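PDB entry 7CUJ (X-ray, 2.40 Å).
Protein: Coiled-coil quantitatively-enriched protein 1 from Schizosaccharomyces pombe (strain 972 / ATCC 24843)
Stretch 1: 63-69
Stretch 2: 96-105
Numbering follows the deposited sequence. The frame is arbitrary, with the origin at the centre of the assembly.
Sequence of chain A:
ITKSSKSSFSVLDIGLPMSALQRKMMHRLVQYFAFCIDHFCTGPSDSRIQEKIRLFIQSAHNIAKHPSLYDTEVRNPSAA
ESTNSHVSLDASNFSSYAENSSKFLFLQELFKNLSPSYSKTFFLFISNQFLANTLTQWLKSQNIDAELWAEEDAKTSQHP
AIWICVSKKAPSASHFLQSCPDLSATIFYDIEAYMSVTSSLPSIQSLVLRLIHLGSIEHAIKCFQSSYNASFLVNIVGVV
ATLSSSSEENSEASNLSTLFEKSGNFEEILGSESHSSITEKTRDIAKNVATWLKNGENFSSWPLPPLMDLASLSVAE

Stretch 1 63-69: IAKHPSL
Stretch 2 (96-105) SYAENSSKFL

Stretch 1 is the end of a helix followed, after His66, by a 3-10 segment that begins at Pro67 and continues beyond the stretch; stretch 2 is a loop that runs into the start of another helix. They lie in one chain, at least 29 residues apart wherever they touch, and bury 351 Å² between them, both sides summed. The register is set by three CA-to-CA distances: His66 to Ser101 at 6.4 Å, Pro67 to Asn100 at 7.4 Å and Ser68 to Tyr97 at 7.6 Å. As stretch 1 advances, its partners therefore step backward along stretch 2.

Ile63, helical at phi/psi -59/-37, has its side chain out of reach. Ala64 follows at -75/-26. Its CB points away, so the residue meets stretch 2 through its backbone: near a helix end the carbonyl is available, and NZ of Lys103 gives a weak hydrogen bond to O of Ala64 at 3.4 Å. The lysine spans this distance with chi1 m and the rest of the chain t, an extended reach suited to a long, flexible side chain, and its NZ is also hydrogen-bonded elsewhere in the structure. Lys65 (-74/-64) also directs its CB away, and its NZ finds a partner elsewhere.

His66 is the centre of the contact. It is the first residue to leave helical phi/psi, at -162/132, and this extended conformation accompanies a CB that points toward stretch 2. With chi1 t at -153° and chi2 at 105°, the ring enters a pocket formed by Tyr97, Ser101 and Phe104. Its CE1 lies 3.4 Å from CB of Ser101 and 3.1 Å from O of Tyr97, the latter near the plane of the imidazole. The His66 ring presents its edge to the face of the Phe104 ring (chi1 -89°, chi2 58°), with centroids 5.0 Å apart and the two ring planes at 74°. In turn, the edge of the Tyr97 ring (chi1 m, chi2 81°) approaches the face of the His66 ring in an offset edge-to-face pair, centroids 5.6 Å apart and the two ring planes at 64°. A flat aromatic ring can thus use both face and edge. ND1 pays a price, being buried without a polar partner, 3.7 Å from CE1 of Phe104.

Ser101, at -127/115 with chi1 t, caps the helix beginning at Ser102. Its OG accepts weak hydrogen bonds from N of Lys103 at 3.2 Å and from N of Phe104 at 3.3 Å, a role for which a short hydroxyl side chain is well suited.

Pro67 (-61/-24) opens the 3-10 segment, where its constrained phi fits naturally. Its C-gamma endo ring packs against Asn100, CG to CB at 4.0 Å. Ser68 (-75/0, chi1 p) points toward stretch 2, its small side chain bringing OG to 3.2 Å from CD2 at the edge of the Tyr97 ring. Leu69 (-65/-11, chi1 m, chi2 t) makes no contact across the stretches, but its N donates to O of His66 at 3.2 Å, closing the turn.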

# COMPACT_ATOMS: atom_id res chain seq x y z
N ILE A 63 -12.06 1.24 16.58
CA ILE A 63 -11.53 0.06 17.25
C ILE A 63 -11.45 0.33 18.75
O ILE A 63 -11.73 -0.55 19.56
CB ILE A 63 -10.18 -0.36 16.64
CG1 ILE A 63 -10.35 -0.87 15.21
CG2 ILE A 63 -9.46 -1.38 17.52
CD1 ILE A 63 -9.10 -0.78 14.35
N ALA A 64 -11.08 1.57 19.11
CA ALA A 64 -10.90 1.98 20.49
C ALA A 64 -12.25 2.16 21.18
O ALA A 64 -12.33 2.04 22.40
CB ALA A 64 -10.06 3.24 20.55
N LYS A 65 -13.29 2.47 20.41
CA LYS A 65 -14.64 2.57 20.95
C LYS A 65 -15.16 1.17 21.24
O LYS A 65 -15.39 0.82 22.40
CB LYS A 65 -15.57 3.33 20.01
CG LYS A 65 -15.35 4.84 19.97
CD LYS A 65 -16.19 5.53 18.92
CE LYS A 65 -15.42 6.62 18.20
NZ LYS A 65 -16.24 7.25 17.13
N HIS A 66 -15.32 0.37 20.18
CA HIS A 66 -15.67 -1.04 20.32
C HIS A 66 -15.35 -1.78 19.03
O HIS A 66 -15.72 -1.33 17.95
CB HIS A 66 -17.16 -1.19 20.67
CG HIS A 66 -17.45 -2.44 21.43
ND1 HIS A 66 -17.72 -2.44 22.78
CD2 HIS A 66 -17.51 -3.73 21.03
CE1 HIS A 66 -17.94 -3.67 23.18
NE2 HIS A 66 -17.82 -4.48 22.13
N PRO A 67 -14.68 -2.95 19.10
CA PRO A 67 -14.37 -3.73 17.90
C PRO A 67 -15.59 -4.21 17.12
O PRO A 67 -15.51 -4.45 15.92
CB PRO A 67 -13.54 -4.92 18.43
CG PRO A 67 -13.88 -5.00 19.91
CD PRO A 67 -14.15 -3.57 20.33
N SER A 68 -16.74 -4.31 17.81
CA SER A 68 -17.95 -4.84 17.21
C SER A 68 -18.60 -3.83 16.26
O SER A 68 -19.62 -4.13 15.65
CB SER A 68 -18.91 -5.35 18.25
OG SER A 68 -19.48 -4.27 18.98
N LEU A 69 -18.00 -2.64 16.13
CA LEU A 69 -18.36 -1.72 15.06
C LEU A 69 -18.02 -2.33 13.70
O LEU A 69 -18.43 -1.79 12.67
CB LEU A 69 -17.66 -0.37 15.26
CG LEU A 69 -18.13 0.51 16.42
CD1 LEU A 69 -17.40 1.85 16.43
CD2 LEU A 69 -19.63 0.74 16.38
N SER A 96 -23.52 -9.06 24.72
CA SER A 96 -22.45 -9.79 24.05
C SER A 96 -21.14 -9.01 24.18
O SER A 96 -20.06 -9.57 23.97
CB SER A 96 -22.77 -10.01 22.59
OG SER A 96 -23.57 -11.17 22.41
N TYR A 97 -21.25 -7.74 24.56
CA TYR A 97 -20.29 -6.71 24.15
C TYR A 97 -19.14 -6.55 25.14
O TYR A 97 -18.01 -6.33 24.73
CB TYR A 97 -21.04 -5.42 23.82
CG TYR A 97 -21.93 -5.53 22.61
CD1 TYR A 97 -23.19 -6.09 22.69
CD2 TYR A 97 -21.50 -5.09 21.36
CE1 TYR A 97 -24.01 -6.21 21.58
CE2 TYR A 97 -22.31 -5.20 20.24
CZ TYR A 97 -23.57 -5.76 20.35
OH TYR A 97 -24.37 -5.88 19.25
N ALA A 98 -19.43 -6.67 26.45
CA ALA A 98 -18.44 -6.40 27.48
C ALA A 98 -17.30 -7.41 27.45
O ALA A 98 -16.33 -7.27 28.20
CB ALA A 98 -19.12 -6.37 28.83
N GLU A 99 -17.41 -8.41 26.57
CA GLU A 99 -16.41 -9.46 26.42
C GLU A 99 -15.09 -8.87 25.92
O GLU A 99 -14.02 -9.30 26.35
CB GLU A 99 -16.94 -10.53 25.46
CG GLU A 99 -15.99 -11.70 25.25
CD GLU A 99 -16.58 -12.88 24.50
OE1 GLU A 99 -17.51 -12.67 23.69
OE2 GLU A 99 -16.12 -14.01 24.74
N ASN A 100 -15.18 -7.89 25.02
CA ASN A 100 -14.01 -7.40 24.30
C ASN A 100 -13.77 -5.91 24.56
O ASN A 100 -12.92 -5.30 23.90
CB ASN A 100 -14.10 -7.70 22.80
CG ASN A 100 -13.78 -9.14 22.47
OD1 ASN A 100 -12.64 -9.58 22.60
ND2 ASN A 100 -14.79 -9.89 22.04
N SER A 101 -14.50 -5.33 25.52
CA SER A 101 -14.31 -3.92 25.86
C SER A 101 -14.07 -3.74 27.36
O SER A 101 -14.96 -4.00 28.17
CB SER A 101 -15.46 -3.07 25.39
OG SER A 101 -15.29 -1.72 25.78
N SER A 102 -12.87 -3.28 27.70
CA SER A 102 -12.50 -2.91 29.05
C SER A 102 -13.34 -1.73 29.52
O SER A 102 -13.46 -1.49 30.72
CB SER A 102 -11.04 -2.56 29.13
OG SER A 102 -10.25 -3.72 29.35
N LYS A 103 -13.89 -0.97 28.57
CA LYS A 103 -14.65 0.23 28.88
C LYS A 103 -16.03 -0.14 29.41
O LYS A 103 -16.46 0.39 30.43
CB LYS A 103 -14.72 1.15 27.65
CG LYS A 103 -13.42 1.86 27.31
CD LYS A 103 -13.54 2.81 26.15
CE LYS A 103 -12.25 3.58 25.92
NZ LYS A 103 -12.35 4.45 24.73
N PHE A 104 -16.70 -1.06 28.71
CA PHE A 104 -17.99 -1.58 29.14
C PHE A 104 -17.85 -2.23 30.52
O PHE A 104 -18.66 -1.96 31.41
CB PHE A 104 -18.55 -2.57 28.11
CG PHE A 104 -19.40 -1.95 27.03
CD1 PHE A 104 -18.90 -0.95 26.21
CD2 PHE A 104 -20.70 -2.38 26.82
CE1 PHE A 104 -19.69 -0.39 25.21
CE2 PHE A 104 -21.49 -1.82 25.82
CZ PHE A 104 -20.98 -0.83 25.02
N LEU A 105 -16.82 -3.07 30.68
CA LEU A 105 -16.58 -3.78 31.93
C LEU A 105 -16.31 -2.79 33.05
O LEU A 105 -16.80 -2.97 34.17
CB LEU A 105 -15.42 -4.77 31.75
CG LEU A 105 -15.02 -5.56 33.00
CD1 LEU A 105 -16.18 -6.40 33.52
CD2 LEU A 105 -13.81 -6.44 32.72